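Local coordinates for protein acyl-coenzyme A oxidase acox-1.2 (Caenorhabditis elegans, PDB 5K3J) that catalyses the FAD-dependent desaturation that opens peroxisomal beta-oxidation of ascaroside pheromones with a five-carbon omega side chain, at residues M28-V31 against S35-F38; R40-I45 against S96-R101; E67-E72 against G105-P110. All blocks are in the same frame, centred on the assembly; numbering follows the deposited sequence.

How the contacts relate
From the N terminus, contact 1 comes first and closes the short turn between helix 25-32 and helix 36-49. Contact 2 starts further along that same second helix and closes a loop of fifty residues by bringing R40-I45 against helix 93-103. Contact 3 opens within this loop, on helix 66-82, and closes beyond it at G105-P110, so contacts 2 and 3 cross along the chain while contact 1 precedes both in series. Contacts 1 and 2 meet where E36 packs near R43; contacts 2 and 3 meet at the end of helix 93-103, where R101 packs on Y106. Together they join helices 25-32, 36-49, 66-82 and 93-103 and the loop G105-P110.

Contact 1: residues M28-V31 against S35-F38; sequences MAAV and SEEF
A30 and E36 make the side-chain contact at the turn where helix 25-32 hands over to helix 36-49. Their CA atoms are 4.4 Å apart, close enough for the A30 methyl to lie against backbone: its CB is 3.7 Å from E36 CA. The E36 side chain can be followed outward from there. Its CB starts 4.1 Å from A30 CB, methyl to methylene, although its first bond points away from helix 25-32. CG stands beside the carbonyl carbon (chi1 156°), and a bend at the next bond (chi2 66°) folds the carboxylate back instead of letting it run straight out. CG and CD therefore serve as the arm of a hook, and at its tip OE2 returns to the same alanine, 3.8 Å from A30 CB. The carboxylate also packs near the R43 guanidinium, two helical turns further along. Beside this, S35 occupies the N-cap position of the second helix: F38 N donates to S35 OG at 3.2 Å with an N-H...O angle of 153°, occupying one amide of the first helical turn. S35 N approaches A30 O, but the angle is too poor for a hydrogen bond. M28 and F38 are buried against other parts, M28 on helices 343-363 and 549-569 and F38 on E94 and E95. Chemically, the contact is a methyl against a glutamate's CA, CB and one carboxylate oxygen, at the protein surface. It offers van der Waals cohesion without polar pairing; the side-chain hydrogen bond here, the S35 cap, lies wholly within S35-F38.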
loop_
_atom_site.group_PDB
_atom_site.type_symbol
_atom_site.label_atom_id
_atom_site.label_comp_id
_atom_site.label_asym_id
_atom_site.label_seq_id
_atom_site.Cartn_x
_atom_site.Cartn_y
_atom_site.Cartn_z
ATOM N N MET A 28 -19.214 24.325 -4.712
ATOM C CA MET A 28 -18.908 22.957 -4.318
ATOM C C MET A 28 -17.972 22.935 -3.114
ATOM O O MET A 28 -18.128 22.114 -2.210
ATOM C CB MET A 28 -18.285 22.181 -5.475
ATOM C CG MET A 28 -17.910 20.756 -5.102
ATOM S SD MET A 28 -19.329 19.677 -4.858
ATOM C CE MET A 28 -19.713 19.258 -6.552
ATOM N N ALA A 29 -17.004 23.846 -3.110
ATOM C CA ALA A 29 -16.059 23.960 -2.004
ATOM C C ALA A 29 -16.804 24.208 -0.700
ATOM O O ALA A 29 -16.489 23.604 0.329
ATOM C CB ALA A 29 -15.062 25.069 -2.264
ATOM N N ALA A 30 -17.795 25.097 -0.756
ATOM C CA ALA A 30 -18.608 25.442 0.404
ATOM C C ALA A 30 -19.313 24.219 0.974
ATOM O O ALA A 30 -19.438 24.062 2.190
ATOM C CB ALA A 30 -19.622 26.510 0.028
ATOM N N VAL A 31 -19.769 23.353 0.079
ATOM C CA VAL A 31 -20.426 22.116 0.473
ATOM C C VAL A 31 -19.431 21.166 1.128
ATOM O O VAL A 31 -19.678 20.641 2.215
ATOM C CB VAL A 31 -21.073 21.419 -0.736
ATOM C CG1 VAL A 31 -21.660 20.075 -0.334
ATOM C CG2 VAL A 31 -22.133 22.314 -1.355
ATOM N N SER A 35 -19.427 24.957 5.019
ATOM C CA SER A 35 -19.969 26.310 5.042
ATOM C C SER A 35 -19.249 27.226 4.067
ATOM O O SER A 35 -18.043 27.100 3.854
ATOM C CB SER A 35 -19.889 26.900 6.451
ATOM O OG SER A 35 -18.545 27.123 6.833
ATOM N N GLU A 36 -20.003 28.153 3.484
ATOM C CA GLU A 36 -19.448 29.147 2.575
ATOM C C GLU A 36 -18.403 30.005 3.278
ATOM O O GLU A 36 -17.357 30.317 2.709
ATOM C CB GLU A 36 -20.568 30.022 2.002
ATOM C CG GLU A 36 -20.125 31.394 1.515
ATOM C CD GLU A 36 -19.207 31.336 0.307
ATOM O OE1 GLU A 36 -18.925 32.407 -0.267
ATOM O OE2 GLU A 36 -18.769 30.229 -0.069
ATOM N N GLU A 37 -18.693 30.372 4.521
ATOM C CA GLU A 37 -17.786 31.185 5.321
ATOM C C GLU A 37 -16.423 30.526 5.500
ATOM O O GLU A 37 -15.393 31.174 5.332
ATOM C CB GLU A 37 -18.400 31.474 6.689
ATOM C CG GLU A 37 -17.468 32.185 7.658
ATOM C CD GLU A 37 -17.288 33.656 7.332
ATOM O OE1 GLU A 37 -16.409 33.978 6.506
ATOM O OE2 GLU A 37 -18.019 34.491 7.908
ATOM N N PHE A 38 -16.415 29.240 5.843
ATOM C CA PHE A 38 -15.154 28.529 6.040
ATOM C C PHE A 38 -14.432 28.300 4.721
ATOM O O PHE A 38 -13.212 28.444 4.646
ATOM C CB PHE A 38 -15.371 27.186 6.739
ATOM C CG PHE A 38 -14.115 26.372 6.872
ATOM C CD1 PHE A 38 -12.959 26.948 7.370
ATOM C CD2 PHE A 38 -14.085 25.036 6.501
ATOM C CE1 PHE A 38 -11.797 26.215 7.492
ATOM C CE2 PHE A 38 -12.922 24.293 6.623
ATOM C CZ PHE A 38 -11.777 24.885 7.120
#

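Contact 2: residues R40-I45 against S96-R101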
loop_
_atom_site.group_PDB
_atom_site.type_symbol
_atom_site.label_atom_id
_atom_site.label_comp_id
_atom_site.label_asym_id
_atom_site.label_seq_id
_atom_site.Cartn_x
_atom_site.Cartn_y
_atom_site.Cartn_z
ATOM N N ARG A 40 -14.482 30.062 2.084
ATOM C CA ARG A 40 -13.882 31.345 1.751
ATOM C C ARG A 40 -12.630 31.601 2.584
ATOM O O ARG A 40 -11.632 32.120 2.080
ATOM C CB ARG A 40 -14.902 32.463 1.963
ATOM C CG ARG A 40 -14.308 33.805 2.343
ATOM C CD ARG A 40 -13.759 34.543 1.136
ATOM N NE ARG A 40 -13.790 35.987 1.348
ATOM C CZ ARG A 40 -12.982 36.850 0.738
ATOM N NH1 ARG A 40 -12.066 36.414 -0.118
ATOM N NH2 ARG A 40 -13.084 38.148 0.988
ATOM N N ARG A 41 -12.694 31.233 3.861
ATOM C CA ARG A 41 -11.563 31.398 4.769
ATOM C C ARG A 41 -10.347 30.595 4.309
ATOM O O ARG A 41 -9.213 31.051 4.442
ATOM C CB ARG A 41 -11.956 30.993 6.194
ATOM C CG ARG A 41 -12.795 32.035 6.922
ATOM C CD ARG A 41 -11.977 33.276 7.229
ATOM N NE ARG A 41 -10.976 33.011 8.256
ATOM C CZ ARG A 41 -9.762 33.552 8.276
ATOM N NH1 ARG A 41 -9.390 34.387 7.317
ATOM N NH2 ARG A 41 -8.919 33.251 9.254
ATOM N N ARG A 42 -10.590 29.412 3.751
ATOM C CA ARG A 42 -9.513 28.540 3.286
ATOM C C ARG A 42 -8.684 29.200 2.194
ATOM O O ARG A 42 -7.452 29.134 2.203
ATOM C CB ARG A 42 -10.076 27.228 2.762
ATOM C CG ARG A 42 -10.739 26.367 3.810
ATOM C CD ARG A 42 -11.054 25.006 3.233
ATOM N NE ARG A 42 -9.844 24.259 2.894
ATOM C CZ ARG A 42 -9.310 24.188 1.674
ATOM N NH1 ARG A 42 -9.884 24.810 0.648
ATOM N NH2 ARG A 42 -8.207 23.477 1.476
ATOM N N ARG A 43 -9.373 29.823 1.244
ATOM C CA ARG A 43 -8.701 30.528 0.166
ATOM C C ARG A 43 -8.056 31.787 0.735
ATOM O O ARG A 43 -6.960 32.175 0.331
ATOM C CB ARG A 43 -9.680 30.877 -0.959
ATOM C CG ARG A 43 -10.676 29.767 -1.302
ATOM C CD ARG A 43 -11.616 30.192 -2.431
ATOM N NE ARG A 43 -12.925 29.547 -2.339
ATOM C CZ ARG A 43 -14.039 30.172 -1.965
ATOM N NH1 ARG A 43 -14.004 31.463 -1.649
ATOM N NH2 ARG A 43 -15.189 29.512 -1.911
ATOM N N GLU A 44 -8.742 32.405 1.692
ATOM C CA GLU A 44 -8.256 33.612 2.348
ATOM C C GLU A 44 -6.954 33.337 3.099
ATOM O O GLU A 44 -6.012 34.123 3.026
ATOM C CB GLU A 44 -9.321 34.157 3.300
ATOM C CG GLU A 44 -9.121 35.602 3.700
ATOM C CD GLU A 44 -10.320 36.164 4.430
ATOM O OE1 GLU A 44 -11.441 35.642 4.237
ATOM O OE2 GLU A 44 -10.137 37.126 5.202
ATOM N N ILE A 45 -6.908 32.213 3.808
ATOM C CA ILE A 45 -5.717 31.810 4.547
ATOM C C ILE A 45 -4.592 31.430 3.594
ATOM O O ILE A 45 -3.450 31.860 3.758
ATOM C CB ILE A 45 -6.017 30.629 5.479
ATOM C CG1 ILE A 45 -6.979 31.059 6.586
ATOM C CG2 ILE A 45 -4.745 30.098 6.099
ATOM C CD1 ILE A 45 -7.754 29.906 7.212
ATOM N N SER A 96 -7.491 25.846 11.865
ATOM C CA SER A 96 -6.151 25.427 12.269
ATOM C C SER A 96 -5.709 24.194 11.489
ATOM O O SER A 96 -4.534 24.055 11.140
ATOM C CB SER A 96 -6.098 25.147 13.770
ATOM O OG SER A 96 -4.764 25.161 14.236
ATOM N N LEU A 97 -6.662 23.306 11.219
ATOM C CA LEU A 97 -6.395 22.119 10.421
ATOM C C LEU A 97 -6.039 22.473 8.984
ATOM O O LEU A 97 -5.150 21.860 8.400
ATOM C CB LEU A 97 -7.596 21.173 10.442
ATOM C CG LEU A 97 -7.784 20.355 11.722
ATOM C CD1 LEU A 97 -8.823 19.257 11.513
ATOM C CD2 LEU A 97 -6.459 19.774 12.221
ATOM N N HIS A 98 -6.727 23.457 8.414
ATOM C CA HIS A 98 -6.411 23.892 7.058
ATOM C C HIS A 98 -5.018 24.502 7.009
ATOM O O HIS A 98 -4.234 24.214 6.106
ATOM C CB HIS A 98 -7.429 24.907 6.540
ATOM C CG HIS A 98 -7.027 25.546 5.248
ATOM N ND1 HIS A 98 -7.223 24.943 4.023
ATOM C CD2 HIS A 98 -6.416 26.727 4.991
ATOM C CE1 HIS A 98 -6.763 25.730 3.068
ATOM N NE2 HIS A 98 -6.268 26.820 3.627
ATOM N N LEU A 99 -4.716 25.344 7.992
ATOM C CA LEU A 99 -3.436 26.035 8.038
ATOM C C LEU A 99 -2.263 25.064 8.172
ATOM O O LEU A 99 -1.234 25.231 7.519
ATOM C CB LEU A 99 -3.420 27.041 9.189
ATOM C CG LEU A 99 -2.147 27.873 9.298
ATOM C CD1 LEU A 99 -1.959 28.680 8.035
ATOM C CD2 LEU A 99 -2.192 28.783 10.515
ATOM N N HIS A 100 -2.425 24.041 9.006
ATOM C CA HIS A 100 -1.346 23.095 9.254
ATOM C C HIS A 100 -1.241 22.052 8.143
ATOM O O HIS A 100 -0.137 21.683 7.742
ATOM C CB HIS A 100 -1.537 22.417 10.611
ATOM C CG HIS A 100 -1.243 23.313 11.774
ATOM N ND1 HIS A 100 -2.162 24.212 12.276
ATOM C CD2 HIS A 100 -0.126 23.463 12.524
ATOM C CE1 HIS A 100 -1.626 24.870 13.287
ATOM N NE2 HIS A 100 -0.390 24.433 13.460
ATOM N N ARG A 101 -2.382 21.585 7.639
ATOM C CA ARG A 101 -2.375 20.628 6.533
ATOM C C ARG A 101 -1.720 21.238 5.300
ATOM O O ARG A 101 -1.125 20.527 4.493
ATOM C CB ARG A 101 -3.789 20.164 6.179
ATOM C CG ARG A 101 -4.380 19.099 7.096
ATOM C CD ARG A 101 -5.803 18.764 6.662
ATOM N NE ARG A 101 -6.470 17.815 7.548
ATOM C CZ ARG A 101 -7.785 17.780 7.726
ATOM N NH1 ARG A 101 -8.558 18.652 7.090
ATOM N NH2 ARG A 101 -8.331 16.889 8.546
#
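Helix 40-45, with R42 and I45, lies against H98 and L99 of helix 96-101, the short segment axes 10.2 Å apart at closest approach and crossing at -37°, both running roughly the same way. This is helix-to-helix packing inside the all-helical N-terminal part of the acyl-CoA oxidase fold, and all four touching residues are buried. H98 has the largest share of the contact. Its CB points toward helix 40-45, and the first torsion swings the imidazole away from the backbone N to meet the R42 side chain over one face: R42 CB sits 3.9 Å from the ring centroid and 19° off its normal, a CH-pi contact. Further out the arginine bends at its CG-CD bond and wraps round the ring's ND1-CE1 side, so that the guanidinium stands nearly upright to the imidazole, the two planes 82° apart. H98 CE1 thus lies over a guanidinium face, while NH2 falls close to the imidazole plane at its edge. Outside the pair, R42 NH1 is hydrogen-bonded to Q609 O, and H98 NE2 to the hydroxyl of T46, which also bonds to R42 O. An alanine in place of R42 would keep the CB over the imidazole but is likely to leave Q609 O without this partner and the ND1 side of the ring without its cover. Away from the interface R41 NH1 and E44 OE2 form a salt bridge at 3.5 Å, and R41 NE pairs with E95. At the ring's CD2 edge the contact is apolar: I45 CG2 touches H98 CD2, 3.9 Å away, and reaches L99 CD1 at 3.7 Å.

Contact 3: residues E67-E72 against G105-P110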
loop_
_atom_site.group_PDB
_atom_site.type_symbol
_atom_site.label_atom_id
_atom_site.label_comp_id
_atom_site.label_asym_id
_atom_site.label_seq_id
_atom_site.Cartn_x
_atom_site.Cartn_y
_atom_site.Cartn_z
ATOM N N GLU A 67 16.346 13.162 9.419
ATOM C CA GLU A 67 16.674 14.194 10.399
ATOM C C GLU A 67 16.301 15.578 9.881
ATOM O O GLU A 67 15.776 16.402 10.629
ATOM C CB GLU A 67 18.161 14.151 10.761
ATOM C CG GLU A 67 18.603 15.254 11.720
ATOM C CD GLU A 67 19.759 14.830 12.614
ATOM O OE1 GLU A 67 20.632 14.064 12.149
ATOM O OE2 GLU A 67 19.787 15.255 13.791
ATOM N N GLU A 68 16.562 15.828 8.601
ATOM C CA GLU A 68 16.195 17.102 7.983
ATOM C C GLU A 68 14.678 17.291 7.951
ATOM O O GLU A 68 14.192 18.422 7.898
ATOM C CB GLU A 68 16.764 17.205 6.565
ATOM C CG GLU A 68 18.288 17.270 6.502
ATOM C CD GLU A 68 18.825 17.253 5.076
ATOM O OE1 GLU A 68 18.044 16.938 4.154
ATOM O OE2 GLU A 68 20.024 17.559 4.879
ATOM N N LYS A 69 13.939 16.182 7.981
ATOM C CA LYS A 69 12.478 16.225 8.016
ATOM C C LYS A 69 11.966 16.656 9.390
ATOM O O LYS A 69 11.046 17.470 9.483
ATOM C CB LYS A 69 11.890 14.864 7.632
ATOM C CG LYS A 69 11.750 14.644 6.129
ATOM C CD LYS A 69 11.459 13.188 5.807
ATOM C CE LYS A 69 11.250 12.970 4.314
ATOM N NZ LYS A 69 10.127 13.795 3.770
ATOM N N VAL A 70 12.558 16.102 10.447
ATOM C CA VAL A 70 12.253 16.517 11.815
ATOM C C VAL A 70 12.565 17.997 11.995
ATOM O O VAL A 70 11.761 18.752 12.550
ATOM C CB VAL A 70 13.047 15.702 12.853
ATOM C CG1 VAL A 70 12.762 16.216 14.255
ATOM C CG2 VAL A 70 12.704 14.232 12.748
ATOM N N THR A 71 13.740 18.396 11.516
ATOM C CA THR A 71 14.169 19.787 11.549
ATOM C C THR A 71 13.165 20.707 10.867
ATOM O O THR A 71 12.813 21.762 11.391
ATOM C CB THR A 71 15.544 19.968 10.866
ATOM O OG1 THR A 71 16.539 19.214 11.573
ATOM C CG2 THR A 71 15.944 21.436 10.854
ATOM N N GLU A 72 12.693 20.287 9.702
ATOM C CA GLU A 72 11.817 21.119 8.886
ATOM C C GLU A 72 10.415 21.246 9.472
ATOM O O GLU A 72 9.787 22.301 9.371
ATOM C CB GLU A 72 11.748 20.564 7.461
ATOM C CG GLU A 72 10.714 21.211 6.556
ATOM C CD GLU A 72 11.028 22.655 6.182
ATOM O OE1 GLU A 72 12.019 23.233 6.680
ATOM O OE2 GLU A 72 10.266 23.217 5.369
ATOM N N GLY A 105 1.967 20.204 6.597
ATOM C CA GLY A 105 1.815 18.987 5.826
ATOM C C GLY A 105 1.404 17.817 6.697
ATOM O O GLY A 105 0.986 17.993 7.846
ATOM N N TYR A 106 1.543 16.616 6.153
ATOM C CA TYR A 106 1.060 15.426 6.829
ATOM C C TYR A 106 2.168 14.634 7.518
ATOM O O TYR A 106 1.885 13.773 8.349
ATOM C CB TYR A 106 0.344 14.518 5.836
ATOM C CG TYR A 106 -0.685 15.199 4.965
ATOM C CD1 TYR A 106 -1.489 16.226 5.453
ATOM C CD2 TYR A 106 -0.856 14.805 3.646
ATOM C CE1 TYR A 106 -2.432 16.838 4.642
ATOM C CE2 TYR A 106 -1.790 15.408 2.836
ATOM C CZ TYR A 106 -2.577 16.424 3.339
ATOM O OH TYR A 106 -3.515 17.037 2.541
ATOM N N GLU A 107 3.421 14.932 7.189
ATOM C CA GLU A 107 4.530 14.071 7.593
ATOM C C GLU A 107 4.957 14.233 9.053
ATOM O O GLU A 107 5.811 13.488 9.535
ATOM C CB GLU A 107 5.724 14.307 6.673
ATOM C CG GLU A 107 5.348 14.274 5.206
ATOM C CD GLU A 107 6.530 13.983 4.309
ATOM O OE1 GLU A 107 7.532 13.427 4.807
ATOM O OE2 GLU A 107 6.452 14.309 3.105
ATOM N N GLY A 108 4.368 15.195 9.757
ATOM C CA GLY A 108 4.564 15.308 11.192
ATOM C C GLY A 108 5.238 16.584 11.653
ATOM O O GLY A 108 6.011 17.199 10.915
ATOM N N HIS A 109 4.939 16.971 12.890
ATOM C CA HIS A 109 5.511 18.162 13.509
ATOM C C HIS A 109 5.400 18.029 15.031
ATOM O O HIS A 109 4.598 17.234 15.523
ATOM C CB HIS A 109 4.800 19.421 13.006
ATOM C CG HIS A 109 3.335 19.451 13.310
ATOM N ND1 HIS A 109 2.822 20.055 14.439
ATOM C CD2 HIS A 109 2.273 18.952 12.635
ATOM C CE1 HIS A 109 1.507 19.928 14.442
ATOM N NE2 HIS A 109 1.148 19.262 13.360
ATOM N N PRO A 110 6.210 18.797 15.782
ATOM C CA PRO A 110 6.249 18.681 17.246
ATOM C C PRO A 110 4.895 18.782 17.960
ATOM O O PRO A 110 4.797 18.349 19.106
ATOM C CB PRO A 110 7.149 19.853 17.653
ATOM C CG PRO A 110 8.064 20.015 16.511
ATOM C CD PRO A 110 7.243 19.726 15.287
#
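K69 and E107 hold this contact together almost alone. The backbones stay well apart, 8.2 Å between their CA atoms, and the two side chains bridge the gap. K69 runs extended beyond CG until the turn about CD-CE (chi4 -58°), which brings NZ to E107 OE1 at 2.8 Å in a hydrogen-bonded salt bridge. The ammonium comes in on the syn side of the carboxylate, 23° out of its plane. Both charged groups have further partners: NZ also bonds to Y61 O, and E107 OE2 to the hydroxyl of Y417, so the buried carboxylate is gripped through both oxygens and probably held against rotation. The rest is loose: E67 is exposed to solvent, and V70 and P110 scarcely meet; both those residues pack instead on the second subunit, at L639 and L652. P110 also leans on T74 and I77 further along the helix. The segment G105-P110 is the connection from helix 93-103 to helix 112-125, threaded between helix 66-82 and helix 418-426, with E107 backbone-bonded to A245 in the link between strands 232-236 and 248-253.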